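PDB 6KBC: CghA from Chaetomium globosum, which belongs to the fungal Diels-Alderase family, with two beta-rich domains of the calycin clan. Local coordinates for residues Asp241-Tyr252 with Glu380-Val391. Sequence-based numbering, arbitrary orientation.
Sequences DALFVRAQAGPY and ESVHGWGMTGEV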
ATOM      1  N   ASP A 241       8.357  -9.171  -8.578  1.00 20.82           N
ATOM      2  CA  ASP A 241       7.115  -9.459  -7.879  1.00 21.25           C
ATOM      3  C   ASP A 241       6.942  -8.454  -6.754  1.00 22.51           C
ATOM      4  O   ASP A 241       7.886  -8.184  -6.006  1.00 20.79           O
ATOM      5  CB  ASP A 241       7.122 -10.890  -7.332  1.00 18.31           C
ATOM      6  CG  ASP A 241       5.729 -11.466  -7.175  1.00 24.43           C
ATOM      7  OD1 ASP A 241       4.935 -10.901  -6.391  1.00 24.31           O
ATOM      8  OD2 ASP A 241       5.415 -12.464  -7.855  1.00 24.33           O
ATOM      9  N   ALA A 242       5.740  -7.905  -6.638  1.00 22.53           N
ATOM     10  CA  ALA A 242       5.409  -7.035  -5.519  1.00 22.64           C
ATOM     11  C   ALA A 242       4.036  -7.449  -5.022  1.00 22.88           C
ATOM     12  O   ALA A 242       3.124  -7.654  -5.826  1.00 23.64           O
ATOM     13  CB  ALA A 242       5.421  -5.557  -5.927  1.00 23.30           C
ATOM     14  N   LEU A 243       3.895  -7.614  -3.711  1.00 20.19           N
ATOM     15  CA  LEU A 243       2.617  -7.990  -3.120  1.00 20.65           C
ATOM     16  C   LEU A 243       2.254  -6.994  -2.031  1.00 19.65           C
ATOM     17  O   LEU A 243       2.954  -6.904  -1.015  1.00 19.11           O
ATOM     18  CB  LEU A 243       2.667  -9.395  -2.533  1.00 18.77           C
ATOM     19  CG  LEU A 243       1.425  -9.739  -1.689  1.00 18.54           C
ATOM     20  CD1 LEU A 243       0.191  -9.805  -2.563  1.00 18.85           C
ATOM     21  CD2 LEU A 243       1.650 -11.055  -0.960  1.00 21.36           C
ATOM     22  N   PHE A 244       1.164  -6.263  -2.241  1.00 19.24           N
ATOM     23  CA  PHE A 244       0.530  -5.459  -1.195  1.00 18.64           C
ATOM     24  C   PHE A 244      -0.606  -6.251  -0.573  1.00 19.92           C
ATOM     25  O   PHE A 244      -1.404  -6.853  -1.292  1.00 20.61           O
ATOM     26  CB  PHE A 244      -0.035  -4.151  -1.756  1.00 22.03           C
ATOM     27  CG  PHE A 244      -0.801  -3.335  -0.724  1.00 22.48           C
ATOM     28  CD1 PHE A 244      -0.134  -2.446   0.104  1.00 22.82           C
ATOM     29  CD2 PHE A 244      -2.176  -3.481  -0.576  1.00 24.31           C
ATOM     30  CE1 PHE A 244      -0.834  -1.692   1.075  1.00 23.78           C
ATOM     31  CE2 PHE A 244      -2.888  -2.738   0.383  1.00 27.07           C
ATOM     32  CZ  PHE A 244      -2.209  -1.851   1.211  1.00 21.85           C
ATOM     33  N   VAL A 245      -0.707  -6.233   0.760  1.00 19.40           N
ATOM     34  CA  VAL A 245      -1.848  -6.836   1.445  1.00 18.32           C
ATOM     35  C   VAL A 245      -2.309  -5.906   2.546  1.00 20.44           C
ATOM     36  O   VAL A 245      -1.493  -5.403   3.322  1.00 20.73           O
ATOM     37  CB  VAL A 245      -1.514  -8.197   2.095  1.00 21.48           C
ATOM     38  CG1 VAL A 245      -2.721  -8.737   2.836  1.00 21.26           C
ATOM     39  CG2 VAL A 245      -1.022  -9.193   1.089  1.00 16.55           C
ATOM     40  N   ARG A 246      -3.624  -5.744   2.672  1.00 19.77           N
ATOM     41  CA  ARG A 246      -4.203  -5.275   3.926  1.00 19.27           C
ATOM     42  C   ARG A 246      -5.453  -6.093   4.168  1.00 20.84           C
ATOM     43  O   ARG A 246      -6.325  -6.141   3.300  1.00 22.49           O
ATOM     44  CB  ARG A 246      -4.543  -3.787   3.894  1.00 18.66           C
ATOM     45  CG  ARG A 246      -5.019  -3.302   5.275  1.00 23.47           C
ATOM     46  CD  ARG A 246      -5.586  -1.897   5.234  1.00 25.72           C
ATOM     47  NE  ARG A 246      -4.733  -0.957   4.513  1.00 26.92           N
ATOM     48  CZ  ARG A 246      -3.575  -0.477   4.962  1.00 27.60           C
ATOM     49  NH1 ARG A 246      -3.104  -0.833   6.156  1.00 26.04           N
ATOM     50  NH2 ARG A 246      -2.903   0.393   4.219  1.00 27.51           N
ATOM     51  N   ALA A 247      -5.532  -6.753   5.319  1.00 19.13           N
ATOM     52  CA  ALA A 247      -6.649  -7.647   5.574  1.00 22.32           C
ATOM     53  C   ALA A 247      -6.972  -7.646   7.055  1.00 21.98           C
ATOM     54  O   ALA A 247      -6.091  -7.467   7.896  1.00 20.04           O
ATOM     55  CB  ALA A 247      -6.355  -9.086   5.144  1.00 18.70           C
ATOM     56  N   GLN A 248      -8.236  -7.922   7.356  1.00 20.02           N
ATOM     57  CA  GLN A 248      -8.706  -8.079   8.728  1.00 19.57           C
ATOM     58  C   GLN A 248      -9.559  -9.336   8.802  1.00 22.80           C
ATOM     59  O   GLN A 248     -10.433  -9.541   7.952  1.00 27.14           O
ATOM     60  CB  GLN A 248      -9.520  -6.865   9.189  1.00 22.11           C
ATOM     61  CG  GLN A 248     -10.079  -7.044  10.621  1.00 24.25           C
ATOM     62  CD  GLN A 248     -10.816  -5.820  11.125  1.00 27.47           C
ATOM     63  OE1 GLN A 248     -11.624  -5.231  10.411  1.00 32.72           O
ATOM     64  NE2 GLN A 248     -10.505  -5.410  12.344  1.00 25.74           N
ATOM     65  N   ALA A 249      -9.292 -10.184   9.791  1.00 23.19           N
ATOM     66  CA  ALA A 249     -10.064 -11.413   9.988  1.00 25.81           C
ATOM     67  C   ALA A 249     -10.142 -11.671  11.483  1.00 24.25           C
ATOM     68  O   ALA A 249      -9.126 -11.981  12.110  1.00 22.87           O
ATOM     69  CB  ALA A 249      -9.433 -12.607   9.265  1.00 21.46           C
ATOM     70  N   GLY A 250     -11.333 -11.543  12.057  1.00 26.35           N
ATOM     71  CA  GLY A 250     -11.483 -11.683  13.486  1.00 26.94           C
ATOM     72  C   GLY A 250     -10.621 -10.674  14.213  1.00 24.64           C
ATOM     73  O   GLY A 250     -10.618  -9.487  13.890  1.00 24.99           O
ATOM     74  N   PRO A 251      -9.839 -11.133  15.194  1.00 27.27           N
ATOM     75  CA  PRO A 251      -8.954 -10.210  15.920  1.00 29.30           C
ATOM     76  C   PRO A 251      -7.712  -9.810  15.138  1.00 27.56           C
ATOM     77  O   PRO A 251      -6.947  -8.967  15.622  1.00 24.32           O
ATOM     78  CB  PRO A 251      -8.562 -11.020  17.158  1.00 29.14           C
ATOM     79  CG  PRO A 251      -8.537 -12.427  16.648  1.00 26.79           C
ATOM     80  CD  PRO A 251      -9.660 -12.525  15.638  1.00 28.20           C
ATOM     81  N   TYR A 252      -7.482 -10.379  13.958  1.00 23.86           N
ATOM     82  CA  TYR A 252      -6.215 -10.218  13.251  1.00 20.45           C
ATOM     83  C   TYR A 252      -6.300  -9.095  12.237  1.00 22.81           C
ATOM     84  O   TYR A 252      -7.263  -9.013  11.460  1.00 22.02           O
ATOM     85  CB  TYR A 252      -5.817 -11.517  12.547  1.00 19.15           C
ATOM     86  CG  TYR A 252      -5.534 -12.627  13.498  1.00 19.10           C
ATOM     87  CD1 TYR A 252      -4.430 -12.580  14.336  1.00 20.06           C
ATOM     88  CD2 TYR A 252      -6.402 -13.698  13.612  1.00 20.21           C
ATOM     89  CE1 TYR A 252      -4.178 -13.608  15.228  1.00 20.15           C
ATOM     90  CE2 TYR A 252      -6.168 -14.711  14.493  1.00 22.26           C
ATOM     91  CZ  TYR A 252      -5.054 -14.665  15.299  1.00 21.85           C
ATOM     92  OH  TYR A 252      -4.822 -15.698  16.178  1.00 26.22           O
ATOM     93  N   GLU A 380      -8.545 -22.341  15.985  1.00 37.88           N
ATOM     94  CA  GLU A 380      -8.979 -21.048  15.486  1.00 37.74           C
ATOM     95  C   GLU A 380      -9.199 -21.094  13.979  1.00 36.23           C
ATOM     96  O   GLU A 380      -8.376 -21.625  13.224  1.00 33.51           O
ATOM     97  CB  GLU A 380      -7.943 -19.990  15.830  1.00 36.12           C
ATOM     98  CG  GLU A 380      -8.349 -18.617  15.402  1.00 36.78           C
ATOM     99  CD  GLU A 380      -7.427 -17.578  15.960  1.00 37.66           C
ATOM    100  OE1 GLU A 380      -7.935 -16.573  16.513  1.00 38.34           O
ATOM    101  OE2 GLU A 380      -6.193 -17.748  15.801  1.00 28.77           O
ATOM    102  N   SER A 381     -10.322 -20.537  13.544  1.00 32.79           N
ATOM    103  CA  SER A 381     -10.638 -20.440  12.124  1.00 35.58           C
ATOM    104  C   SER A 381     -11.406 -19.131  11.940  1.00 34.16           C
ATOM    105  O   SER A 381     -12.634 -19.108  12.038  1.00 35.72           O
ATOM    106  CB  SER A 381     -11.448 -21.640  11.659  1.00 37.21           C
ATOM    107  OG  SER A 381     -11.764 -21.532  10.291  1.00 37.98           O
ATOM    108  N   VAL A 382     -10.671 -18.044  11.694  1.00 27.34           N
ATOM    109  CA  VAL A 382     -11.293 -16.724  11.602  1.00 27.13           C
ATOM    110  C   VAL A 382     -11.689 -16.461  10.156  1.00 28.89           C
ATOM    111  O   VAL A 382     -11.268 -17.173   9.237  1.00 25.87           O
ATOM    112  CB  VAL A 382     -10.370 -15.611  12.142  1.00 26.71           C
ATOM    113  CG1 VAL A 382     -10.206 -15.763  13.638  1.00 34.41           C
ATOM    114  CG2 VAL A 382      -9.030 -15.633  11.449  1.00 32.74           C
ATOM    115  N   HIS A 383     -12.518 -15.447   9.944  1.00 24.35           N
ATOM    116  CA  HIS A 383     -13.013 -15.117   8.617  1.00 27.18           C
ATOM    117  C   HIS A 383     -13.016 -13.611   8.450  1.00 28.96           C
ATOM    118  O   HIS A 383     -13.423 -12.879   9.353  1.00 28.91           O
ATOM    119  CB  HIS A 383     -14.425 -15.689   8.362  1.00 28.55           C
ATOM    120  CG  HIS A 383     -14.913 -15.460   6.962  1.00 34.27           C
ATOM    121  ND1 HIS A 383     -15.500 -14.274   6.566  1.00 33.27           N
ATOM    122  CD2 HIS A 383     -14.821 -16.225   5.846  1.00 35.90           C
ATOM    123  CE1 HIS A 383     -15.790 -14.337   5.278  1.00 35.84           C
ATOM    124  NE2 HIS A 383     -15.393 -15.511   4.817  1.00 37.45           N
ATOM    125  N   GLY A 384     -12.556 -13.148   7.304  1.00 24.63           N
ATOM    126  CA  GLY A 384     -12.530 -11.724   7.090  1.00 24.68           C
ATOM    127  C   GLY A 384     -12.288 -11.387   5.646  1.00 26.42           C
ATOM    128  O   GLY A 384     -12.477 -12.212   4.749  1.00 22.78           O
ATOM    129  N   TRP A 385     -11.853 -10.149   5.447  1.00 23.77           N
ATOM    130  CA  TRP A 385     -11.794  -9.538   4.135  1.00 23.66           C
ATOM    131  C   TRP A 385     -10.556  -8.662   4.064  1.00 20.77           C
ATOM    132  O   TRP A 385     -10.045  -8.183   5.076  1.00 20.48           O
ATOM    133  CB  TRP A 385     -13.057  -8.711   3.873  1.00 22.17           C
ATOM    134  CG  TRP A 385     -14.230  -9.592   3.833  1.00 23.20           C
ATOM    135  CD1 TRP A 385     -15.085  -9.897   4.861  1.00 25.55           C
ATOM    136  CD2 TRP A 385     -14.645 -10.355   2.718  1.00 24.29           C
ATOM    137  NE1 TRP A 385     -16.030 -10.798   4.431  1.00 27.41           N
ATOM    138  CE2 TRP A 385     -15.780 -11.098   3.116  1.00 26.55           C
ATOM    139  CE3 TRP A 385     -14.168 -10.485   1.409  1.00 22.15           C
ATOM    140  CZ2 TRP A 385     -16.449 -11.951   2.248  1.00 28.54           C
ATOM    141  CZ3 TRP A 385     -14.845 -11.322   0.542  1.00 26.57           C
ATOM    142  CH2 TRP A 385     -15.968 -12.054   0.971  1.00 29.28           C
ATOM    143  N   GLY A 386     -10.090  -8.443   2.850  1.00 22.61           N
ATOM    144  CA  GLY A 386      -8.924  -7.609   2.678  1.00 22.05           C
ATOM    145  C   GLY A 386      -8.745  -7.274   1.221  1.00 21.81           C
ATOM    146  O   GLY A 386      -9.608  -7.554   0.387  1.00 18.35           O
ATOM    147  N   MET A 387      -7.614  -6.660   0.920  1.00 21.88           N
ATOM    148  CA  MET A 387      -7.301  -6.385  -0.463  1.00 21.77           C
ATOM    149  C   MET A 387      -5.877  -6.837  -0.710  1.00 23.38           C
ATOM    150  O   MET A 387      -5.056  -6.877   0.213  1.00 21.28           O
ATOM    151  CB  MET A 387      -7.444  -4.899  -0.794  1.00 24.68           C
ATOM    152  CG  MET A 387      -6.599  -4.015   0.057  1.00 27.10           C
ATOM    153  SD  MET A 387      -6.808  -2.272  -0.355  1.00 48.39           S
ATOM    154  CE  MET A 387      -8.529  -2.013   0.148  1.00 16.29           C
ATOM    155  N   THR A 388      -5.592  -7.212  -1.954  1.00 22.46           N
ATOM    156  CA  THR A 388      -4.230  -7.476  -2.361  1.00 20.30           C
ATOM    157  C   THR A 388      -3.944  -6.714  -3.644  1.00 21.37           C
ATOM    158  O   THR A 388      -4.834  -6.483  -4.468  1.00 21.39           O
ATOM    159  CB  THR A 388      -3.921  -8.995  -2.589  1.00 23.80           C
ATOM    160  OG1 THR A 388      -4.729  -9.501  -3.651  1.00 21.77           O
ATOM    161  CG2 THR A 388      -4.155  -9.814  -1.321  1.00 20.69           C
ATOM    162  N   GLY A 389      -2.695  -6.295  -3.774  1.00 17.39           N
ATOM    163  CA  GLY A 389      -2.193  -5.746  -5.008  1.00 17.91           C
ATOM    164  C   GLY A 389      -1.046  -6.646  -5.397  1.00 21.56           C
ATOM    165  O   GLY A 389      -0.089  -6.783  -4.631  1.00 20.05           O
ATOM    166  N   GLU A 390      -1.141  -7.283  -6.561  1.00 19.30           N
ATOM    167  CA  GLU A 390      -0.237  -8.367  -6.943  1.00 20.79           C
ATOM    168  C   GLU A 390       0.423  -7.946  -8.243  1.00 20.44           C
ATOM    169  O   GLU A 390      -0.220  -7.959  -9.295  1.00 20.31           O
ATOM    170  CB  GLU A 390      -1.003  -9.684  -7.084  1.00 21.35           C
ATOM    171  CG  GLU A 390      -1.886  -9.938  -5.853  1.00 18.45           C
ATOM    172  CD  GLU A 390      -2.643 -11.245  -5.918  1.00 24.73           C
ATOM    173  OE1 GLU A 390      -3.451 -11.475  -5.002  1.00 23.46           O
ATOM    174  OE2 GLU A 390      -2.425 -12.044  -6.861  1.00 23.81           O
ATOM    175  N   VAL A 391       1.691  -7.545  -8.164  1.00 21.25           N
ATOM    176  CA  VAL A 391       2.391  -6.960  -9.301  1.00 21.61           C
ATOM    177  C   VAL A 391       3.477  -7.917  -9.760  1.00 21.37           C
ATOM    178  O   VAL A 391       4.246  -8.444  -8.951  1.00 22.78           O
ATOM    179  CB  VAL A 391       2.987  -5.583  -8.974  1.00 23.04           C
ATOM    180  CG1 VAL A 391       3.522  -4.950 -10.262  1.00 26.74           C
ATOM    181  CG2 VAL A 391       1.928  -4.685  -8.293  1.00 24.15           C
TER
HETATM  182  O   HOH W   1     -13.623 -10.332  10.265  1.00 35.78           O
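Strands 241-249 and 382-391 run antiparallel (175°), and Ala-242, Phe-244, Arg-246 and Gln-248 form hydrogen-bonded pairs with Val-391, Gly-389, Met-387 and Trp-385 respectively, a textbook antiparallel pairing. Alternation sorts the side chains by face. On one, Ala-242 CB meets Val-391 CB at 3.9 Å, and Met-387 brings CG to the edge of the Phe-244 ring, near its plane, 3.9 Å from CE2. With chi1 at 57°, CG lies between backbone N and carbonyl carbon, and the extended chain sets SD beside the ring, an oblique Met-aromatic contact 5.3 Å from the centroid. Ala-242 and Phe-244 of this face touch the bound WK1. On the other, Leu-243 lies alongside Glu-390, Val-245 alongside Thr-388, whose OG1 donates to Glu-390 OE1 over 2.7 Å; His-345 shares that oxygen. Gly-386, without a CB to clash with Ala-247 CB and Arg-246 O, lets its CA come within 3.7 Å of Ala-247 CA. Water 1 joins Gly-250 N to His-383 O, while Tyr-252 OH donates a very short 2.5 Å bond to Glu-380 OE2; Glu-380 CD meets the ring edge, carboxylate and ring planes 69° apart. Arg-277 holds both, salt-bridged to Glu-380 OE1 and hydrogen-bonded to Tyr-252 OH. Strands 252-261 and 363-375 flank 241-249 and 382-391 respectively, and the Phe-244 face forms the interdomain surface against strand 46-54, where Arg-246 salt-bridges Asp-52 and Asp-227.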